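Local atomic coordinates of KLLA0E08119p (Kluyveromyces lactis, PDB entry 3VA7), a protein that probably carboxylates urea to urea-1-carboxylate (allophanate) with ATP, hydrogencarbonate and a biotin cofactor, this chain holding its urea carboxylase part. Residues A[366-371]-A[442-447]; A[388-393]-A[431-436]; A[324-329]-A[413-418]. All blocks are in the same frame, centred on the assembly; numbering follows the deposited sequence.

All three contacts lie in the biotin carboxylase part of the chain, on the same side of the chain's centre, with their centres about 13 to 14 Å apart. Contacts 1 and 3 meet in one antiparallel sheet, where strands 362-372 and 412-420 are neighbours. Along the chain the order is 324-329, 366-371, 388-393, 413-418, 431-436 and 442-447; contact 2 is nested inside the loop closed by contact 1, while contact 3 alternates with both. Contacts 1 and 3 join the sheet to the starts of helices 446-454 and 326-333; contact 2 packs loop 388-393 on helix 423-435, which follows strand 412-420. All are well away from the biotin and urea bound in the carboxyltransferase part.

Contact 1: residues A[366-371]-A[442-447]; sequences ARLYAE and CITNID
The carboxamide of Asn445 meets the ring of Tyr369 at its edge: ND2 lies in the ring plane, 3.7 Å from CD2 of Tyr369, and ring and amide are turned 72° against each other. At another part of the same ring's rim, the phenol OH accepts from NH1 of Arg367, 3.1 Å away and in the guanidinium plane; the other nitrogens of that group form salt bridges with Glu268 and Glu325. The amide itself bonds strand backbone at both ends. ND2 of Asn445 donates within its own plane to O of Arg367 (3.0 Å), almost in line with that carbonyl, whereas OD1 takes N of Tyr369 at 2.8 Å from above its carbonyl plane, 51° out of it. Two different bonds therefore fix the rotation of the buried amide. Its CG stands between the backbone N and the carbonyl carbon (chi1 64°), which turns the group toward the strand from the residue just before helix 446-454. In the biotin carboxylase C-terminal domain this joins strand 362-372, beside strand 412-420 in the antiparallel sheet, to the loop entering that helix. Thr444 OG1 accepts from N of Ile446, an ST turn at the helix start, and Ala370 is the centre of an inverse gamma turn where the strand is interrupted. Beside the amide the packing becomes apolar: Leu368 CD1 reaches CD1 of Ile446 at 3.7 Å, while Leu434 of helix 423-435 packs on Ile446 as well. Thr444 CA also makes a CA-H...O contact with O of Tyr369 at 3.3 Å. One water accepts from ND2 of Asn445 (3.0 Å) and donates to OE1 of Glu371, bridging amide and carboxylate.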
# COMPACT_ATOMS: atom_id res chain seq x y z
N ALA A 366 -28.14 -2.79 -6.66
CA ALA A 366 -27.63 -2.49 -5.32
C ALA A 366 -26.61 -1.37 -5.47
O ALA A 366 -25.82 -1.33 -6.44
CB ALA A 366 -26.97 -3.76 -4.68
N ARG A 367 -26.60 -0.46 -4.52
CA ARG A 367 -25.71 0.68 -4.63
C ARG A 367 -24.49 0.51 -3.74
O ARG A 367 -24.59 0.62 -2.50
CB ARG A 367 -26.47 1.93 -4.21
CG ARG A 367 -27.79 2.19 -4.90
CD ARG A 367 -28.06 3.71 -4.81
NE ARG A 367 -29.32 4.13 -5.40
CZ ARG A 367 -29.78 5.38 -5.31
NH1 ARG A 367 -29.09 6.30 -4.66
NH2 ARG A 367 -30.94 5.70 -5.85
N LEU A 368 -23.33 0.26 -4.35
CA LEU A 368 -22.08 0.18 -3.61
C LEU A 368 -21.55 1.55 -3.29
O LEU A 368 -21.18 2.30 -4.20
CB LEU A 368 -21.01 -0.60 -4.39
CG LEU A 368 -19.71 -1.04 -3.64
CD1 LEU A 368 -19.93 -2.28 -2.76
CD2 LEU A 368 -18.56 -1.29 -4.64
N TYR A 369 -21.51 1.86 -1.99
CA TYR A 369 -20.98 3.13 -1.45
C TYR A 369 -19.66 2.95 -0.69
O TYR A 369 -19.47 1.95 0.03
CB TYR A 369 -21.99 3.75 -0.47
CG TYR A 369 -23.22 4.37 -1.11
CD1 TYR A 369 -23.15 5.66 -1.65
CD2 TYR A 369 -24.45 3.71 -1.14
CE1 TYR A 369 -24.24 6.27 -2.25
CE2 TYR A 369 -25.56 4.31 -1.73
CZ TYR A 369 -25.44 5.60 -2.28
OH TYR A 369 -26.48 6.27 -2.91
N ALA A 370 -18.75 3.92 -0.81
CA ALA A 370 -17.58 4.03 0.06
C ALA A 370 -18.04 4.59 1.39
O ALA A 370 -17.97 5.80 1.65
CB ALA A 370 -16.56 4.92 -0.55
N GLU A 371 -18.54 3.71 2.24
CA GLU A 371 -19.12 4.09 3.53
C GLU A 371 -18.87 2.99 4.55
O GLU A 371 -18.72 1.79 4.17
CB GLU A 371 -20.63 4.14 3.43
CG GLU A 371 -21.26 5.44 3.22
CD GLU A 371 -22.71 5.24 2.84
OE1 GLU A 371 -23.14 4.05 2.89
OE2 GLU A 371 -23.39 6.25 2.47
N CYS A 442 -10.92 1.17 0.46
CA CYS A 442 -11.89 1.96 1.18
C CYS A 442 -12.77 0.99 1.90
O CYS A 442 -12.94 -0.13 1.46
CB CYS A 442 -12.80 2.68 0.20
SG CYS A 442 -11.98 4.01 -0.65
N ILE A 443 -13.39 1.42 2.98
CA ILE A 443 -14.48 0.70 3.54
C ILE A 443 -15.72 0.87 2.61
O ILE A 443 -16.00 1.97 2.11
CB ILE A 443 -14.77 1.21 4.98
CG1 ILE A 443 -13.49 1.16 5.86
CG2 ILE A 443 -15.96 0.41 5.61
CD1 ILE A 443 -13.57 1.97 7.19
N THR A 444 -16.42 -0.24 2.38
CA THR A 444 -17.60 -0.26 1.53
C THR A 444 -18.78 -0.75 2.31
O THR A 444 -18.65 -1.07 3.50
CB THR A 444 -17.42 -1.15 0.25
OG1 THR A 444 -17.41 -2.56 0.57
CG2 THR A 444 -16.13 -0.75 -0.51
N ASN A 445 -19.93 -0.81 1.66
CA ASN A 445 -21.12 -1.27 2.31
C ASN A 445 -21.45 -2.64 1.77
O ASN A 445 -22.58 -3.09 1.83
CB ASN A 445 -22.26 -0.25 2.12
CG ASN A 445 -22.70 -0.06 0.62
OD1 ASN A 445 -21.95 -0.31 -0.32
ND2 ASN A 445 -23.93 0.39 0.43
N ILE A 446 -20.46 -3.33 1.25
CA ILE A 446 -20.73 -4.55 0.51
C ILE A 446 -21.35 -5.60 1.42
O ILE A 446 -22.30 -6.28 1.06
CB ILE A 446 -19.46 -5.06 -0.25
CG1 ILE A 446 -19.77 -6.17 -1.23
CG2 ILE A 446 -18.28 -5.48 0.70
CD1 ILE A 446 -20.85 -5.85 -2.27
N ASP A 447 -20.78 -5.73 2.61
CA ASP A 447 -21.19 -6.72 3.56
C ASP A 447 -22.60 -6.40 4.02
O ASP A 447 -23.41 -7.28 4.13
CB ASP A 447 -20.25 -6.77 4.78
CG ASP A 447 -20.60 -7.92 5.71
OD1 ASP A 447 -20.51 -9.06 5.24
OD2 ASP A 447 -21.04 -7.69 6.88
O HOH W 1 -25.21 1.81 2.70

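Contact 2: residues A[388-393]-A[431-436]; sequences SFPSWA and NQALNE
The C-terminal end of helix 423-435 packs against the loop between strands 386-388 and 394-397, and Trp392 and Glu436 carry the polar side of the contact. NE1 of Trp392 donates to OE1 of Glu436 at 2.7 Å, with an N-H...O angle of 165°; the oxygen lies near the ring plane and is met on its syn side, while ring and carboxylate stand 69° apart. One helical turn earlier, NE2 of Gln432 donates to the syn lone pair of OE2 of Glu436 at 2.6 Å and, weakly, also to OE1, which thus takes both the indole and the amide. With an alanine here in place of Glu436, the indole N-H of Trp392 would probably lose this acceptor and the Gln432 amide would be left free to turn. Beside this polar group, CH2 of Trp392 touches CB of Ala433 at 3.7 Å, and CG of Pro390 comes against the same methyl at 3.9 Å. Pro390 CB lies over one face of the indole, offset toward its rim. Ala433 also rests on Ile416 and Val418 of strand 412-420, giving, with loop 388-393 packed against the last turn, a helix on one face of an antiparallel sheet.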
# COMPACT_ATOMS: atom_id res chain seq x y z
N SER A 388 -12.62 -5.74 -8.27
CA SER A 388 -13.19 -6.74 -9.15
C SER A 388 -14.73 -6.81 -9.18
O SER A 388 -15.39 -6.81 -8.12
CB SER A 388 -12.60 -8.11 -8.84
OG SER A 388 -12.69 -8.91 -10.02
N PHE A 389 -15.29 -6.88 -10.39
CA PHE A 389 -16.77 -6.99 -10.55
C PHE A 389 -17.21 -8.21 -11.40
O PHE A 389 -16.53 -8.60 -12.37
CB PHE A 389 -17.39 -5.73 -11.17
CG PHE A 389 -17.21 -4.46 -10.34
CD1 PHE A 389 -17.87 -4.31 -9.12
CD2 PHE A 389 -16.42 -3.37 -10.84
CE1 PHE A 389 -17.73 -3.12 -8.36
CE2 PHE A 389 -16.29 -2.15 -10.08
CZ PHE A 389 -16.96 -2.04 -8.85
N PRO A 390 -18.37 -8.80 -11.04
CA PRO A 390 -18.86 -9.84 -11.94
C PRO A 390 -19.03 -9.23 -13.32
O PRO A 390 -19.76 -8.24 -13.47
CB PRO A 390 -20.24 -10.19 -11.34
CG PRO A 390 -20.63 -8.99 -10.53
CD PRO A 390 -19.32 -8.52 -9.94
N SER A 391 -18.37 -9.81 -14.32
CA SER A 391 -18.45 -9.28 -15.68
C SER A 391 -19.78 -9.57 -16.37
O SER A 391 -20.01 -9.03 -17.46
CB SER A 391 -17.37 -9.91 -16.53
OG SER A 391 -17.66 -11.31 -16.61
N TRP A 392 -20.60 -10.45 -15.77
CA TRP A 392 -21.87 -10.94 -16.40
C TRP A 392 -23.05 -10.09 -15.95
O TRP A 392 -24.10 -10.12 -16.60
CB TRP A 392 -22.19 -12.43 -16.10
CG TRP A 392 -22.03 -12.77 -14.63
CD1 TRP A 392 -20.91 -13.25 -14.02
CD2 TRP A 392 -22.99 -12.54 -13.57
NE1 TRP A 392 -21.11 -13.37 -12.68
CE2 TRP A 392 -22.37 -12.96 -12.36
CE3 TRP A 392 -24.29 -12.03 -13.52
CZ2 TRP A 392 -23.01 -12.91 -11.13
CZ3 TRP A 392 -24.94 -11.99 -12.28
CH2 TRP A 392 -24.30 -12.42 -11.11
N ALA A 393 -22.90 -9.40 -14.83
CA ALA A 393 -23.88 -8.37 -14.45
C ALA A 393 -23.58 -7.06 -15.23
O ALA A 393 -22.56 -6.92 -15.89
CB ALA A 393 -23.87 -8.13 -12.89
N ASN A 431 -27.39 -11.85 -5.20
CA ASN A 431 -26.53 -12.41 -4.16
C ASN A 431 -25.23 -12.88 -4.81
O ASN A 431 -24.15 -12.48 -4.34
CB ASN A 431 -27.22 -13.48 -3.29
CG ASN A 431 -28.28 -12.89 -2.31
OD1 ASN A 431 -27.95 -12.36 -1.24
ND2 ASN A 431 -29.54 -13.03 -2.66
N GLN A 432 -25.28 -13.62 -5.92
CA GLN A 432 -24.03 -14.06 -6.53
C GLN A 432 -23.20 -12.82 -6.90
O GLN A 432 -22.02 -12.74 -6.51
CB GLN A 432 -24.18 -15.05 -7.69
CG GLN A 432 -22.79 -15.63 -8.15
CD GLN A 432 -22.75 -16.45 -9.52
OE1 GLN A 432 -23.63 -17.25 -9.80
NE2 GLN A 432 -21.67 -16.27 -10.33
N ALA A 433 -23.79 -11.84 -7.59
CA ALA A 433 -23.06 -10.61 -7.97
C ALA A 433 -22.35 -9.93 -6.78
O ALA A 433 -21.18 -9.59 -6.85
CB ALA A 433 -23.99 -9.61 -8.72
N LEU A 434 -23.08 -9.74 -5.70
CA LEU A 434 -22.52 -9.15 -4.51
C LEU A 434 -21.33 -9.94 -3.95
O LEU A 434 -20.35 -9.32 -3.48
CB LEU A 434 -23.61 -8.97 -3.44
CG LEU A 434 -24.65 -7.93 -3.90
CD1 LEU A 434 -25.66 -7.66 -2.86
CD2 LEU A 434 -23.98 -6.66 -4.36
N ASN A 435 -21.42 -11.27 -4.03
CA ASN A 435 -20.41 -12.22 -3.56
C ASN A 435 -19.14 -12.12 -4.39
O ASN A 435 -18.04 -12.43 -3.95
CB ASN A 435 -20.94 -13.66 -3.66
CG ASN A 435 -21.74 -14.13 -2.39
OD1 ASN A 435 -22.25 -13.33 -1.58
ND2 ASN A 435 -21.82 -15.45 -2.23
N GLU A 436 -19.31 -11.66 -5.61
CA GLU A 436 -18.32 -11.76 -6.63
C GLU A 436 -17.70 -10.37 -6.78
O GLU A 436 -16.80 -10.15 -7.61
CB GLU A 436 -19.02 -12.23 -7.90
CG GLU A 436 -18.32 -13.30 -8.69
CD GLU A 436 -19.29 -14.15 -9.48
OE1 GLU A 436 -19.46 -13.95 -10.68
OE2 GLU A 436 -19.87 -15.06 -8.88

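Contact 3: residues A[324-329]-A[413-418]; sequences VEHPIT and LAKIIV
Lys415 starts with CG opposite its carbonyl carbon (chi1 -69°) and bends at chi3 (-71°), a kink that brings its amino group to O of Val324, just before helix 326-333. The contact joins strand 412-420 of the antiparallel sheet in the biotin carboxylase region to the loop leading into that helix and its first residues. NZ of Lys415 donates to O of Val324 at 2.7 Å, tilted 24° from the carbonyl plane. Glu41 and Glu365 form long, weak ion pairs with the same amino group, and Tyr111 a weak hydrogen bond, which may spread the charge of this buried lysine over several oxygens, though the bond to Val324 is the firm one. The lysine's methylenes cross Val324 at a slant, CD of Lys415 coming nearest to CG1 of Val324. Pro327 points its CB at the strand; its CG stands 3.7 Å from NZ of Lys415 and its CB 3.6 Å from CD1 of Ile417, and it crosses both side chains at about a right angle. The ring of the preceding residue, His326, has CD of Pro327 over one face and is bonded through ND1 to O of Gln323 and through NE2 to Arg45. Arg394 and Asp396 of strand 394-397, which pairs with strand 412-420, also touch Pro327. Farther along the strand, CG2 of Ile417 meets CG2 of Ile328 at 4.1 Å.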
# COMPACT_ATOMS: atom_id res chain seq x y z
N VAL A 324 -30.96 7.84 -10.53
CA VAL A 324 -29.91 6.86 -10.27
C VAL A 324 -30.35 5.41 -10.61
O VAL A 324 -29.67 4.73 -11.37
CB VAL A 324 -29.32 6.95 -8.82
CG1 VAL A 324 -28.18 5.88 -8.62
CG2 VAL A 324 -28.80 8.41 -8.45
N GLU A 325 -31.53 4.97 -10.17
CA GLU A 325 -32.00 3.59 -10.42
C GLU A 325 -32.47 3.25 -11.81
O GLU A 325 -32.98 2.13 -12.02
CB GLU A 325 -33.12 3.16 -9.44
CG GLU A 325 -34.31 4.07 -9.40
CD GLU A 325 -34.18 5.23 -8.39
OE1 GLU A 325 -33.06 5.73 -8.15
OE2 GLU A 325 -35.22 5.63 -7.80
N HIS A 326 -32.35 4.19 -12.76
CA HIS A 326 -32.88 3.99 -14.12
C HIS A 326 -32.40 2.70 -14.80
O HIS A 326 -33.10 2.17 -15.68
CB HIS A 326 -32.60 5.20 -15.05
CG HIS A 326 -31.19 5.23 -15.58
ND1 HIS A 326 -30.13 5.69 -14.84
CD2 HIS A 326 -30.67 4.83 -16.77
CE1 HIS A 326 -29.01 5.57 -15.54
NE2 HIS A 326 -29.31 5.05 -16.72
N PRO A 327 -31.20 2.21 -14.46
CA PRO A 327 -30.79 0.98 -15.19
C PRO A 327 -31.65 -0.25 -15.00
O PRO A 327 -31.68 -1.08 -15.90
CB PRO A 327 -29.39 0.70 -14.66
CG PRO A 327 -28.85 2.07 -14.14
CD PRO A 327 -30.11 2.75 -13.62
N ILE A 328 -32.40 -0.40 -13.92
CA ILE A 328 -33.20 -1.64 -13.83
C ILE A 328 -34.30 -1.68 -14.89
O ILE A 328 -34.57 -2.74 -15.54
CB ILE A 328 -33.72 -1.95 -12.42
CG1 ILE A 328 -34.62 -0.85 -11.89
CG2 ILE A 328 -32.55 -2.18 -11.47
CD1 ILE A 328 -35.29 -1.22 -10.62
N THR A 329 -34.92 -0.51 -15.09
CA THR A 329 -35.88 -0.27 -16.17
C THR A 329 -35.27 -0.64 -17.53
O THR A 329 -35.93 -1.31 -18.39
CB THR A 329 -36.36 1.22 -16.12
OG1 THR A 329 -36.98 1.47 -14.85
CG2 THR A 329 -37.35 1.51 -17.19
N LEU A 413 -19.72 4.20 -5.47
CA LEU A 413 -18.63 3.52 -6.12
C LEU A 413 -19.11 2.90 -7.43
O LEU A 413 -18.46 3.00 -8.48
CB LEU A 413 -18.02 2.45 -5.19
CG LEU A 413 -17.15 3.01 -4.04
CD1 LEU A 413 -16.65 2.00 -3.00
CD2 LEU A 413 -15.98 3.85 -4.60
N ALA A 414 -20.27 2.27 -7.35
CA ALA A 414 -20.69 1.36 -8.37
C ALA A 414 -22.14 1.04 -8.16
O ALA A 414 -22.66 1.16 -7.09
CB ALA A 414 -19.82 0.09 -8.35
N LYS A 415 -22.83 0.70 -9.23
CA LYS A 415 -24.19 0.25 -9.13
C LYS A 415 -24.14 -1.10 -9.81
O LYS A 415 -23.65 -1.23 -10.96
CB LYS A 415 -25.14 1.19 -9.82
CG LYS A 415 -25.26 2.48 -9.12
CD LYS A 415 -26.36 3.33 -9.75
CE LYS A 415 -25.96 3.85 -11.11
NZ LYS A 415 -27.09 4.36 -11.89
N ILE A 416 -24.58 -2.11 -9.06
CA ILE A 416 -24.50 -3.48 -9.47
C ILE A 416 -25.89 -3.94 -9.86
O ILE A 416 -26.79 -3.99 -9.02
CB ILE A 416 -23.90 -4.32 -8.33
CG1 ILE A 416 -22.46 -3.88 -8.12
CG2 ILE A 416 -23.90 -5.81 -8.67
CD1 ILE A 416 -22.05 -3.80 -6.70
N ILE A 417 -26.05 -4.21 -11.15
CA ILE A 417 -27.35 -4.51 -11.75
C ILE A 417 -27.47 -5.91 -12.44
O ILE A 417 -26.73 -6.28 -13.39
CB ILE A 417 -27.71 -3.41 -12.74
CG1 ILE A 417 -27.52 -2.06 -12.04
CG2 ILE A 417 -29.13 -3.57 -13.31
CD1 ILE A 417 -26.80 -1.06 -12.94
N VAL A 418 -28.49 -6.62 -12.00
CA VAL A 418 -28.71 -8.01 -12.34
C VAL A 418 -30.11 -8.19 -13.03
O VAL A 418 -31.06 -7.46 -12.71
CB VAL A 418 -28.57 -8.75 -11.01
CG1 VAL A 418 -29.79 -9.51 -10.62
CG2 VAL A 418 -27.30 -9.53 -11.00